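Side-chain contacts in uncharacterized protein (Pyrococcus abyssi, PDB 5IFF), which acts as a restriction DNA glycosylase, probably excising adenine from its recognition sequence, and can also bind nonspecific double-stranded DNA as a tetramer: residues S137-G142 with L164-P169; A131-P136 with M191-K196; V5-G10 with H80-L85. The protein carries 2 engineered substitutions. One frame throughout, in Å; residues are numbered along the deposited sequence.

Contact 1 of 3, residues S137-G142 with L164-P169; sequences SGEFIG and LTNVEP
Ser137 and Asn166 have their CA atoms 8.2 Å apart, the nearest approach of the two backbones, so the gap between the turn entering strand 140-147 and the 3-10 segment 164-166 is spanned by the Asn166 side chain, which reaches one backbone carbonyl and one carboxylate. The amide of Asn166 makes both bonds across the contact. With CG anti to its carbonyl carbon (chi1 -73°), the side chain reaches toward the turn and ND2 donates twice, both acceptors lying close to the amide plane. The bond from Asn166 ND2 to Ser137 O, 2.9 Å long, is nearly straight at 168°, although the donor sits above the carbonyl plane and not on a lone pair. The bond from Asn166 ND2 to Glu139 OE2, 3.0 Å, is more bent at 148° and meets the carboxylate from above its plane. Glu139 presents this oxygen by bending at chi2, and its other oxygen is held locally: Ser137 OG donates a 2.6 Å hydrogen bond to the syn lone pair of Glu139 OE1. OE2 is also hydrogen-bonded to the hydroxyl of Tyr184 on strand 181-186. Putting an alanine at Asn166 would probably leave Ser137 O without this donor and Glu139 with one bond fewer to fix its rotation. These carboxylate partners, an amide and two hydroxyls, are neutral, consistent with a buried negative charge steadied by polar groups.

Contact 2 of 3, residues A131-P136 with M191-K196; sequences AKKELP and MKELLK
Lys133 on strand 121-134 points its side chain at Glu193 on helix 188-201, and the salt bridge between them is the main link across this contact. From CB, the chain leaves with CG anti to the backbone N (chi1 -173°), and these first two carbons carry it across toward the helix. Lys133 CD is the first atom to arrive, 3.2 Å from Glu193 OE1. At chi3 (-72°) the chain bends, which keeps Lys133 CE also 3.2 Å from Glu193 OE1. The tip then closes on it: Lys133 NZ donates to Glu193 OE1 at 2.7 Å, approaching from above the carboxylate plane, as the two side chains cross at about a right angle. A second cation stands beside the first, Lys196 NZ lying 4.2 Å from Lys133 NZ. Lys196 NZ makes a long ion pair with Glu193 OE2, 3.9 Å, so the glutamate lies in a three-membered network and probably offsets the repulsion between the lysines. Leu135 adds an apolar touch, its CD2 3.9 Å from Glu193 CG, the two side chains running past each other in opposite directions. Phe121 of the second subunit makes a cation-pi contact with Lys133 and packs on Glu193. Residues Ala131 and Lys132 pair with a strand of that subunit, so this is a helix packed on an antiparallel sheet that runs on through the subunit interface, consistent with the half-pipe fold of R.PabI.

Contact 3 of 3, residues V5-G10 with H80-L85; sequences VSFENG and HEHGIL
Phe7 and His82 form a face-to-face aromatic stack that joins a beta-hairpin to the C-terminal end of helix 72-81. The hairpin pairs strand 4-8 with strand 11-17, and its two connecting residues, Asn9 and Gly10, both have positive phi, fitting a type I' turn. Phe7 has the most surface buried here, followed by His82 and then Ile84. The evidence for stacking is direct: the ring centroids of Phe7 and His82 are 3.6 Å apart and the planes differ by only 5°. The overlap is broad, running from Phe7 CE1, 3.5 Å from His82 CG, to Phe7 CD2, 3.6 Å from His82 NE2. Phe7 reaches this position with CG anti to the backbone N (chi1 174°), which carries its ring off the strand toward the helix end. The imidazole is steadied from its own side, since ND1 of His82 is hydrogen-bonded to the carbonyl O of Leu78 in the last turns of the helix; this bond probably limits rotation of the ring and keeps its face turned to Phe7. Past His82 the chain bends through Gly83, whose N is bonded to O of His80, and His80 ND1 ties down the far end of the bend with a bond of 3.0 Å to Leu85 O, its angle 160°. Ile84 comes in differently from His82: its methyl CD1 lies at the edge of the phenyl ring, near its plane, 3.9 Å from Phe7 CE1. The Ile84 side chain also touches Ala79 of helix 72-81 and Val188 of helix 188-201, so it lies between the hairpin and these helices. The same methyl also reaches the turn, Ile84 CD1 lying 3.4 Å from Gly10 O.

In the fold
Contact 3 closes first along the chain; contact 2 comes later, with contact 1 nested inside the loop it closes. Contacts 1 and 2, centres 13 Å apart, share the large antiparallel sheet: strands 121-134 and 140-147 are consecutive neighbours in it, and Ile141 N lies 2.8 Å from Lys133 O, a probable hydrogen bond. Contact 3, centred about 19 Å from either, belongs to the small three-stranded sheet and the helices. It meets contact 2 where Lys192 CG packs 3.9 Å from Leu85 CD2, but does not touch contact 1. Helix 188-201 thus touches both the large sheet and residues 80-85 of contact 3, linking the sheet to the helical part of the subunit.

Contact 1 of 3, residues S137-G142 with L164-P169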
ATOM      1  N   SER A 137     -35.543  -1.811  15.353  1.00 37.89           N
ATOM      2  CA  SER A 137     -35.279  -0.401  15.062  1.00 41.61           C
ATOM      3  C   SER A 137     -34.549  -0.163  13.701  1.00 42.57           C
ATOM      4  O   SER A 137     -34.233   0.975  13.339  1.00 42.42           O
ATOM      5  CB  SER A 137     -34.500   0.214  16.220  1.00 43.78           C
ATOM      6  OG  SER A 137     -33.421  -0.630  16.639  1.00 44.77           O
ATOM      7  N   GLY A 138     -34.310  -1.238  12.946  1.00 40.39           N
ATOM      8  CA  GLY A 138     -33.873  -1.125  11.548  1.00 39.09           C
ATOM      9  C   GLY A 138     -32.433  -1.570  11.280  1.00 37.67           C
ATOM     10  O   GLY A 138     -32.027  -1.745  10.100  1.00 37.25           O
ATOM     11  N   GLU A 139     -31.651  -1.770  12.346  1.00 33.06           N
ATOM     12  CA  GLU A 139     -30.246  -2.163  12.173  1.00 33.29           C
ATOM     13  C   GLU A 139     -30.184  -3.580  11.608  1.00 35.32           C
ATOM     14  O   GLU A 139     -31.042  -4.390  11.933  1.00 36.27           O
ATOM     15  CB  GLU A 139     -29.444  -2.088  13.495  1.00 33.74           C
ATOM     16  CG  GLU A 139     -29.196  -0.671  14.032  1.00 34.09           C
ATOM     17  CD  GLU A 139     -30.363  -0.142  14.898  1.00 35.03           C
ATOM     18  OE1 GLU A 139     -31.417  -0.826  15.038  1.00 33.79           O
ATOM     19  OE2 GLU A 139     -30.229   0.969  15.434  1.00 35.84           O
ATOM     20  N   PHE A 140     -29.172  -3.865  10.775  1.00 29.73           N
ATOM     21  CA  PHE A 140     -28.950  -5.215  10.246  1.00 35.22           C
ATOM     22  C   PHE A 140     -27.666  -5.734  10.846  1.00 34.57           C
ATOM     23  O   PHE A 140     -26.703  -4.983  10.960  1.00 35.19           O
ATOM     24  CB  PHE A 140     -28.794  -5.219   8.707  1.00 39.32           C
ATOM     25  CG  PHE A 140     -30.066  -4.904   7.965  1.00 43.89           C
ATOM     26  CD1 PHE A 140     -31.181  -5.710   8.122  1.00 47.29           C
ATOM     27  CD2 PHE A 140     -30.143  -3.826   7.087  1.00 44.44           C
ATOM     28  CE1 PHE A 140     -32.355  -5.449   7.422  1.00 50.35           C
ATOM     29  CE2 PHE A 140     -31.325  -3.561   6.400  1.00 48.23           C
ATOM     30  CZ  PHE A 140     -32.422  -4.362   6.571  1.00 49.89           C
ATOM     31  N   ILE A 141     -27.631  -7.014  11.176  1.00 33.91           N
ATOM     32  CA  ILE A 141     -26.356  -7.648  11.568  1.00 36.89           C
ATOM     33  C   ILE A 141     -26.115  -8.726  10.555  1.00 39.13           C
ATOM     34  O   ILE A 141     -26.980  -9.587  10.390  1.00 38.83           O
ATOM     35  CB  ILE A 141     -26.402  -8.266  12.956  1.00 36.44           C
ATOM     36  CG1 ILE A 141     -26.596  -7.188  14.015  1.00 38.91           C
ATOM     37  CG2 ILE A 141     -25.079  -9.134  13.236  1.00 33.04           C
ATOM     38  CD1 ILE A 141     -28.085  -7.094  14.509  1.00 44.15           C
ATOM     39  N   GLY A 142     -24.991  -8.650   9.833  1.00 38.41           N
ATOM     40  CA  GLY A 142     -24.715  -9.606   8.776  1.00 37.79           C
ATOM     41  C   GLY A 142     -23.383 -10.371   8.993  1.00 36.98           C
ATOM     42  O   GLY A 142     -22.443  -9.826   9.560  1.00 35.91           O
ATOM     43  N   LEU A 164     -29.085   5.575   8.610  1.00 31.12           N
ATOM     44  CA  LEU A 164     -28.772   6.974   8.856  1.00 31.07           C
ATOM     45  C   LEU A 164     -29.910   7.677   9.615  1.00 34.89           C
ATOM     46  O   LEU A 164     -29.712   8.729  10.219  1.00 37.77           O
ATOM     47  CB  LEU A 164     -28.521   7.744   7.558  1.00 33.69           C
ATOM     48  CG  LEU A 164     -27.182   7.429   6.852  1.00 37.39           C
ATOM     49  CD1 LEU A 164     -27.080   8.477   5.703  1.00 41.04           C
ATOM     50  CD2 LEU A 164     -26.006   7.505   7.806  1.00 37.38           C
ATOM     51  N   THR A 165     -31.106   7.116   9.559  1.00 33.47           N
ATOM     52  CA  THR A 165     -32.222   7.785  10.237  1.00 33.76           C
ATOM     53  C   THR A 165     -32.084   7.579  11.741  1.00 33.54           C
ATOM     54  O   THR A 165     -32.881   8.113  12.503  1.00 35.36           O
ATOM     55  CB  THR A 165     -33.580   7.246   9.795  1.00 37.23           C
ATOM     56  OG1 THR A 165     -33.566   5.825   9.905  1.00 39.58           O
ATOM     57  CG2 THR A 165     -33.870   7.618   8.373  1.00 37.62           C
ATOM     58  N   ASN A 166     -31.139   6.719  12.146  1.00 34.32           N
ATOM     59  CA  ASN A 166     -30.924   6.392  13.563  1.00 34.68           C
ATOM     60  C   ASN A 166     -29.736   7.084  14.201  1.00 33.81           C
ATOM     61  O   ASN A 166     -29.406   6.781  15.348  1.00 34.03           O
ATOM     62  CB  ASN A 166     -30.747   4.871  13.799  1.00 34.87           C
ATOM     63  CG  ASN A 166     -32.044   4.121  13.649  1.00 37.29           C
ATOM     64  OD1 ASN A 166     -33.049   4.706  13.289  1.00 40.38           O
ATOM     65  ND2 ASN A 166     -32.020   2.836  13.884  1.00 33.32           N
ATOM     66  N   VAL A 167     -29.109   8.015  13.491  1.00 32.96           N
ATOM     67  CA  VAL A 167     -27.971   8.717  14.073  1.00 31.24           C
ATOM     68  C   VAL A 167     -28.268  10.196  14.281  1.00 34.01           C
ATOM     69  O   VAL A 167     -29.244  10.695  13.743  1.00 35.90           O
ATOM     70  CB  VAL A 167     -26.705   8.582  13.168  1.00 31.06           C
ATOM     71  CG1 VAL A 167     -26.365   7.111  13.056  1.00 32.22           C
ATOM     72  CG2 VAL A 167     -26.908   9.251  11.831  1.00 34.88           C
ATOM     73  N   GLU A 168     -27.401  10.887  15.028  1.00 33.18           N
ATOM     74  CA  GLU A 168     -27.543  12.325  15.282  1.00 41.49           C
ATOM     75  C   GLU A 168     -26.255  13.052  14.929  1.00 39.74           C
ATOM     76  O   GLU A 168     -25.165  12.488  15.055  1.00 37.24           O
ATOM     77  CB  GLU A 168     -27.846  12.629  16.757  1.00 53.46           C
ATOM     78  CG  GLU A 168     -28.869  11.760  17.461  1.00 67.52           C
ATOM     79  CD  GLU A 168     -29.035  12.185  18.942  1.00 80.71           C
ATOM     80  OE1 GLU A 168     -28.969  13.402  19.232  1.00 80.16           O
ATOM     81  OE2 GLU A 168     -29.217  11.310  19.815  1.00 79.26           O
ATOM     82  N   PRO A 169     -26.350  14.316  14.544  1.00 40.11           N
ATOM     83  CA  PRO A 169     -27.556  15.105  14.253  1.00 41.87           C
ATOM     84  C   PRO A 169     -28.277  14.550  13.016  1.00 42.62           C
ATOM     85  O   PRO A 169     -27.611  14.143  12.053  1.00 41.77           O
ATOM     86  CB  PRO A 169     -27.007  16.508  13.980  1.00 44.40           C
ATOM     87  CG  PRO A 169     -25.640  16.527  14.597  1.00 44.41           C
ATOM     88  CD  PRO A 169     -25.125  15.131  14.470  1.00 42.36           C
TER

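Contact 2 of 3, residues A131-P136 with M191-K196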
ATOM      1  N   ALA A 131     -25.300 -14.845   6.599  1.00 40.46           N
ATOM      2  CA  ALA A 131     -26.245 -14.888   7.729  1.00 39.20           C
ATOM      3  C   ALA A 131     -26.673 -13.467   8.011  1.00 36.76           C
ATOM      4  O   ALA A 131     -25.832 -12.565   8.057  1.00 40.82           O
ATOM      5  CB  ALA A 131     -25.598 -15.522   8.991  1.00 33.93           C
ATOM      6  N   LYS A 132     -27.958 -13.238   8.250  1.00 35.68           N
ATOM      7  CA  LYS A 132     -28.379 -11.855   8.447  1.00 35.10           C
ATOM      8  C   LYS A 132     -29.560 -11.768   9.444  1.00 36.27           C
ATOM      9  O   LYS A 132     -30.443 -12.609   9.427  1.00 38.40           O
ATOM     10  CB  LYS A 132     -28.740 -11.236   7.077  1.00 40.49           C
ATOM     11  CG  LYS A 132     -29.176  -9.786   7.091  1.00 45.37           C
ATOM     12  CD  LYS A 132     -29.640  -9.319   5.672  1.00 66.35           C
ATOM     13  CE  LYS A 132     -30.690  -8.219   5.776  1.00 70.17           C
ATOM     14  NZ  LYS A 132     -30.999  -7.447   4.518  1.00 72.93           N
ATOM     15  N   LYS A 133     -29.558 -10.759  10.301  1.00 35.84           N
ATOM     16  CA  LYS A 133     -30.680 -10.570  11.245  1.00 38.83           C
ATOM     17  C   LYS A 133     -31.042  -9.102  11.262  1.00 38.40           C
ATOM     18  O   LYS A 133     -30.145  -8.245  11.207  1.00 39.08           O
ATOM     19  CB  LYS A 133     -30.280 -11.041  12.671  1.00 44.88           C
ATOM     20  CG  LYS A 133     -31.448 -11.042  13.677  1.00 47.69           C
ATOM     21  CD  LYS A 133     -30.957 -11.521  15.061  1.00 46.64           C
ATOM     22  CE  LYS A 133     -30.669 -13.019  15.087  1.00 44.20           C
ATOM     23  NZ  LYS A 133     -30.763 -13.582  16.489  1.00 43.66           N
ATOM     24  N   GLU A 134     -32.325  -8.788  11.383  1.00 36.40           N
ATOM     25  CA  GLU A 134     -32.737  -7.386  11.417  1.00 37.94           C
ATOM     26  C   GLU A 134     -33.345  -7.053  12.773  1.00 44.23           C
ATOM     27  O   GLU A 134     -34.178  -7.805  13.261  1.00 41.04           O
ATOM     28  CB  GLU A 134     -33.747  -7.074  10.298  1.00 40.89           C
ATOM     29  CG  GLU A 134     -34.224  -5.634  10.379  1.00 44.78           C
ATOM     30  CD  GLU A 134     -35.338  -5.283   9.353  1.00 55.66           C
ATOM     31  OE1 GLU A 134     -35.532  -6.039   8.373  1.00 52.21           O
ATOM     32  OE2 GLU A 134     -35.995  -4.240   9.551  1.00 60.90           O
ATOM     33  N   LEU A 135     -32.932  -5.936  13.373  1.00 35.08           N
ATOM     34  CA  LEU A 135     -33.531  -5.481  14.638  1.00 38.20           C
ATOM     35  C   LEU A 135     -34.803  -4.668  14.401  1.00 40.98           C
ATOM     36  O   LEU A 135     -34.957  -4.078  13.335  1.00 40.88           O
ATOM     37  CB  LEU A 135     -32.533  -4.622  15.421  1.00 38.27           C
ATOM     38  CG  LEU A 135     -31.189  -5.208  15.902  1.00 43.12           C
ATOM     39  CD1 LEU A 135     -30.529  -4.231  16.889  1.00 43.30           C
ATOM     40  CD2 LEU A 135     -31.338  -6.592  16.520  1.00 45.91           C
ATOM     41  N   PRO A 136     -35.711  -4.600  15.403  1.00 38.21           N
ATOM     42  CA  PRO A 136     -36.947  -3.834  15.199  1.00 44.40           C
ATOM     43  C   PRO A 136     -36.637  -2.379  14.839  1.00 42.06           C
ATOM     44  O   PRO A 136     -37.356  -1.815  14.033  1.00 40.37           O
ATOM     45  CB  PRO A 136     -37.687  -3.952  16.550  1.00 47.68           C
ATOM     46  CG  PRO A 136     -37.075  -5.186  17.219  1.00 44.93           C
ATOM     47  CD  PRO A 136     -35.641  -5.253  16.724  1.00 41.65           C
ATOM     48  N   MET A 191     -25.790  -5.133  20.872  1.00 26.98           N
ATOM     49  CA  MET A 191     -24.563  -5.690  21.436  1.00 28.77           C
ATOM     50  C   MET A 191     -24.751  -7.180  21.628  1.00 29.79           C
ATOM     51  O   MET A 191     -23.822  -7.955  21.340  1.00 29.65           O
ATOM     52  CB  MET A 191     -24.216  -5.028  22.786  1.00 31.22           C
ATOM     53  CG  MET A 191     -23.649  -3.569  22.637  1.00 30.14           C
ATOM     54  SD  MET A 191     -23.247  -2.795  24.244  1.00 38.19           S
ATOM     55  CE  MET A 191     -24.866  -2.031  24.645  1.00 36.94           C
ATOM     56  N   LYS A 192     -25.926  -7.571  22.109  1.00 29.67           N
ATOM     57  CA  LYS A 192     -26.196  -8.997  22.237  1.00 30.32           C
ATOM     58  C   LYS A 192     -26.105  -9.730  20.898  1.00 32.15           C
ATOM     59  O   LYS A 192     -25.474 -10.780  20.791  1.00 29.04           O
ATOM     60  CB  LYS A 192     -27.556  -9.226  22.823  1.00 29.65           C
ATOM     61  CG  LYS A 192     -27.672  -8.710  24.273  1.00 31.75           C
ATOM     62  CD  LYS A 192     -29.135  -8.975  24.742  1.00 37.99           C
ATOM     63  CE  LYS A 192     -29.429  -8.486  26.157  1.00 42.06           C
ATOM     64  NZ  LYS A 192     -30.943  -8.493  26.454  1.00 46.31           N
ATOM     65  N   GLU A 193     -26.763  -9.179  19.884  1.00 28.78           N
ATOM     66  CA  GLU A 193     -26.780  -9.867  18.591  1.00 27.96           C
ATOM     67  C   GLU A 193     -25.462  -9.854  17.873  1.00 29.00           C
ATOM     68  O   GLU A 193     -25.225 -10.771  17.086  1.00 30.99           O
ATOM     69  CB  GLU A 193     -27.884  -9.280  17.682  1.00 28.90           C
ATOM     70  CG  GLU A 193     -29.326  -9.508  18.218  1.00 36.54           C
ATOM     71  CD  GLU A 193     -29.695 -10.987  18.361  1.00 41.58           C
ATOM     72  OE1 GLU A 193     -29.107 -11.845  17.670  1.00 39.21           O
ATOM     73  OE2 GLU A 193     -30.592 -11.315  19.154  1.00 43.62           O
ATOM     74  N   LEU A 194     -24.625  -8.824  18.077  1.00 27.25           N
ATOM     75  CA  LEU A 194     -23.316  -8.793  17.483  1.00 28.18           C
ATOM     76  C   LEU A 194     -22.418  -9.884  18.146  1.00 27.11           C
ATOM     77  O   LEU A 194     -21.634 -10.553  17.457  1.00 29.22           O
ATOM     78  CB  LEU A 194     -22.656  -7.404  17.616  1.00 30.06           C
ATOM     79  CG  LEU A 194     -23.182  -6.371  16.576  1.00 31.17           C
ATOM     80  CD1 LEU A 194     -22.665  -4.954  16.988  1.00 27.58           C
ATOM     81  CD2 LEU A 194     -22.676  -6.812  15.159  1.00 27.36           C
ATOM     82  N   LEU A 195     -22.609 -10.111  19.465  1.00 26.61           N
ATOM     83  CA  LEU A 195     -21.869 -11.177  20.165  1.00 27.48           C
ATOM     84  C   LEU A 195     -22.341 -12.495  19.635  1.00 27.83           C
ATOM     85  O   LEU A 195     -21.528 -13.341  19.327  1.00 29.51           O
ATOM     86  CB  LEU A 195     -22.092 -11.106  21.699  1.00 25.88           C
ATOM     87  CG  LEU A 195     -21.376  -9.885  22.307  1.00 27.68           C
ATOM     88  CD1 LEU A 195     -21.988  -9.640  23.736  1.00 28.68           C
ATOM     89  CD2 LEU A 195     -19.824 -10.043  22.398  1.00 29.04           C
ATOM     90  N   LYS A 196     -23.653 -12.643  19.463  1.00 27.60           N
ATOM     91  CA  LYS A 196     -24.186 -13.893  18.904  1.00 28.83           C
ATOM     92  C   LYS A 196     -23.716 -14.122  17.480  1.00 31.75           C
ATOM     93  O   LYS A 196     -23.455 -15.284  17.087  1.00 31.21           O
ATOM     94  CB  LYS A 196     -25.687 -13.902  18.942  1.00 27.14           C
ATOM     95  CG  LYS A 196     -26.215 -14.051  20.406  1.00 32.61           C
ATOM     96  CD  LYS A 196     -27.732 -13.812  20.482  1.00 38.27           C
ATOM     97  CE  LYS A 196     -28.468 -14.943  19.841  1.00 42.94           C
ATOM     98  NZ  LYS A 196     -29.866 -14.997  20.371  1.00 50.81           N
TER

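Contact 3 of 3, residues V5-G10 with H80-L85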
ATOM      1  N   VAL A   5     -15.894   5.099  20.973  1.00 35.74           N
ATOM      2  CA  VAL A   5     -16.932   4.493  21.797  1.00 33.13           C
ATOM      3  C   VAL A   5     -16.859   5.078  23.175  1.00 37.59           C
ATOM      4  O   VAL A   5     -15.786   5.126  23.750  1.00 40.37           O
ATOM      5  CB  VAL A   5     -16.784   2.947  21.918  1.00 39.11           C
ATOM      6  CG1 VAL A   5     -17.874   2.401  22.825  1.00 37.29           C
ATOM      7  CG2 VAL A   5     -16.823   2.268  20.529  1.00 36.67           C
ATOM      8  N   SER A   6     -17.983   5.503  23.744  1.00 37.15           N
ATOM      9  CA  SER A   6     -17.912   6.083  25.085  1.00 40.41           C
ATOM     10  C   SER A   6     -19.167   5.741  25.882  1.00 40.50           C
ATOM     11  O   SER A   6     -20.143   5.256  25.315  1.00 36.47           O
ATOM     12  CB  SER A   6     -17.723   7.598  24.995  1.00 40.45           C
ATOM     13  OG  SER A   6     -18.853   8.166  24.341  1.00 43.62           O
ATOM     14  N   PHE A   7     -19.104   5.945  27.201  1.00 42.82           N
ATOM     15  CA  PHE A   7     -20.292   5.920  28.037  1.00 44.85           C
ATOM     16  C   PHE A   7     -20.737   7.355  28.303  1.00 49.87           C
ATOM     17  O   PHE A   7     -19.955   8.147  28.822  1.00 51.86           O
ATOM     18  CB  PHE A   7     -20.037   5.170  29.363  1.00 46.70           C
ATOM     19  CG  PHE A   7     -21.207   5.239  30.324  1.00 50.09           C
ATOM     20  CD1 PHE A   7     -22.301   4.391  30.166  1.00 47.63           C
ATOM     21  CD2 PHE A   7     -21.226   6.181  31.349  1.00 56.73           C
ATOM     22  CE1 PHE A   7     -23.383   4.464  31.018  1.00 49.48           C
ATOM     23  CE2 PHE A   7     -22.311   6.269  32.220  1.00 58.43           C
ATOM     24  CZ  PHE A   7     -23.396   5.416  32.051  1.00 56.29           C
ATOM     25  N   GLU A   8     -21.985   7.680  27.938  1.00 51.55           N
ATOM     26  CA  GLU A   8     -22.582   9.004  28.176  1.00 55.55           C
ATOM     27  C   GLU A   8     -24.058   8.927  28.556  1.00 55.23           C
ATOM     28  O   GLU A   8     -24.844   8.265  27.862  1.00 50.03           O
ATOM     29  CB  GLU A   8     -22.486   9.890  26.924  1.00 56.03           C
ATOM     30  CG  GLU A   8     -21.109  10.229  26.521  1.00 58.08           C
ATOM     31  CD  GLU A   8     -21.037  10.751  25.108  1.00 58.68           C
ATOM     32  OE1 GLU A   8     -22.017  11.357  24.601  1.00 58.76           O
ATOM     33  OE2 GLU A   8     -19.971  10.561  24.507  1.00 60.06           O
ATOM     34  N   ASN A   9     -24.421   9.614  29.633  1.00 61.12           N
ATOM     35  CA  ASN A   9     -25.820   9.773  30.027  1.00 63.34           C
ATOM     36  C   ASN A   9     -26.564   8.447  30.013  1.00 57.18           C
ATOM     37  O   ASN A   9     -27.610   8.317  29.382  1.00 53.83           O
ATOM     38  CB  ASN A   9     -26.510  10.776  29.098  1.00 70.32           C
ATOM     39  CG  ASN A   9     -25.733  12.084  28.975  1.00 78.04           C
ATOM     40  OD1 ASN A   9     -25.352  12.495  27.870  1.00 80.93           O
ATOM     41  ND2 ASN A   9     -25.488  12.746  30.117  1.00 81.92           N
ATOM     42  N   GLY A  10     -25.981   7.439  30.655  1.00 53.69           N
ATOM     43  CA  GLY A  10     -26.639   6.151  30.794  1.00 50.98           C
ATOM     44  C   GLY A  10     -26.649   5.250  29.574  1.00 47.69           C
ATOM     45  O   GLY A  10     -27.315   4.217  29.582  1.00 47.23           O
ATOM     46  N   HIS A  80     -21.325  -3.488  30.493  1.00 35.70           N
ATOM     47  CA  HIS A  80     -21.405  -4.290  31.715  1.00 35.48           C
ATOM     48  C   HIS A  80     -20.952  -3.505  32.941  1.00 36.91           C
ATOM     49  O   HIS A  80     -21.605  -3.559  33.988  1.00 38.94           O
ATOM     50  CB  HIS A  80     -20.583  -5.584  31.553  1.00 33.77           C
ATOM     51  CG  HIS A  80     -20.649  -6.455  32.755  1.00 38.72           C
ATOM     52  ND1 HIS A  80     -21.833  -6.990  33.231  1.00 41.64           N
ATOM     53  CD2 HIS A  80     -19.693  -6.802  33.659  1.00 42.13           C
ATOM     54  CE1 HIS A  80     -21.590  -7.680  34.338  1.00 45.56           C
ATOM     55  NE2 HIS A  80     -20.298  -7.575  34.610  1.00 45.22           N
ATOM     56  N   GLU A  81     -19.872  -2.727  32.833  1.00 39.37           N
ATOM     57  CA  GLU A  81     -19.465  -1.867  33.950  1.00 45.57           C
ATOM     58  C   GLU A  81     -20.645  -1.031  34.493  1.00 45.13           C
ATOM     59  O   GLU A  81     -20.767  -0.829  35.700  1.00 43.30           O
ATOM     60  CB  GLU A  81     -18.351  -0.907  33.553  1.00 53.21           C
ATOM     61  CG  GLU A  81     -17.002  -1.508  33.215  1.00 62.87           C
ATOM     62  CD  GLU A  81     -16.009  -0.433  32.759  1.00 73.03           C
ATOM     63  OE1 GLU A  81     -16.097   0.725  33.270  1.00 77.56           O
ATOM     64  OE2 GLU A  81     -15.161  -0.746  31.887  1.00 73.68           O
ATOM     65  N   HIS A  82     -21.506  -0.559  33.598  1.00 41.74           N
ATOM     66  CA  HIS A  82     -22.526   0.420  33.938  1.00 46.77           C
ATOM     67  C   HIS A  82     -23.906  -0.195  34.059  1.00 47.59           C
ATOM     68  O   HIS A  82     -24.875   0.524  34.102  1.00 49.09           O
ATOM     69  CB  HIS A  82     -22.534   1.580  32.891  1.00 45.86           C
ATOM     70  CG  HIS A  82     -21.392   2.517  33.096  1.00 50.48           C
ATOM     71  ND1 HIS A  82     -20.221   2.431  32.372  1.00 51.92           N
ATOM     72  CD2 HIS A  82     -21.159   3.423  34.071  1.00 55.40           C
ATOM     73  CE1 HIS A  82     -19.349   3.307  32.843  1.00 54.70           C
ATOM     74  NE2 HIS A  82     -19.895   3.914  33.880  1.00 58.52           N
ATOM     75  N   GLY A  83     -23.988  -1.524  34.053  1.00 47.07           N
ATOM     76  CA  GLY A  83     -25.256  -2.180  34.320  1.00 47.81           C
ATOM     77  C   GLY A  83     -26.223  -2.146  33.144  1.00 45.40           C
ATOM     78  O   GLY A  83     -27.381  -2.497  33.285  1.00 46.36           O
ATOM     79  N   ILE A  84     -25.728  -1.761  31.966  1.00 45.75           N
ATOM     80  CA  ILE A  84     -26.530  -1.818  30.759  1.00 45.33           C
ATOM     81  C   ILE A  84     -26.654  -3.272  30.300  1.00 41.91           C
ATOM     82  O   ILE A  84     -27.749  -3.757  29.999  1.00 44.77           O
ATOM     83  CB  ILE A  84     -25.920  -0.922  29.660  1.00 42.10           C
ATOM     84  CG1 ILE A  84     -26.097   0.565  30.063  1.00 42.11           C
ATOM     85  CG2 ILE A  84     -26.619  -1.140  28.311  1.00 41.15           C
ATOM     86  CD1 ILE A  84     -25.209   1.543  29.180  1.00 37.68           C
ATOM     87  N   LEU A  85     -25.535  -3.967  30.271  1.00 37.26           N
ATOM     88  CA  LEU A  85     -25.537  -5.370  29.931  1.00 39.15           C
ATOM     89  C   LEU A  85     -25.333  -6.125  31.270  1.00 37.92           C
ATOM     90  O   LEU A  85     -24.302  -5.973  31.943  1.00 41.60           O
ATOM     91  CB  LEU A  85     -24.476  -5.638  28.904  1.00 38.20           C
ATOM     92  CG  LEU A  85     -24.504  -6.905  28.045  1.00 43.36           C
ATOM     93  CD1 LEU A  85     -24.265  -8.083  28.913  1.00 48.33           C
ATOM     94  CD2 LEU A  85     -25.751  -7.139  27.230  1.00 39.59           C
TER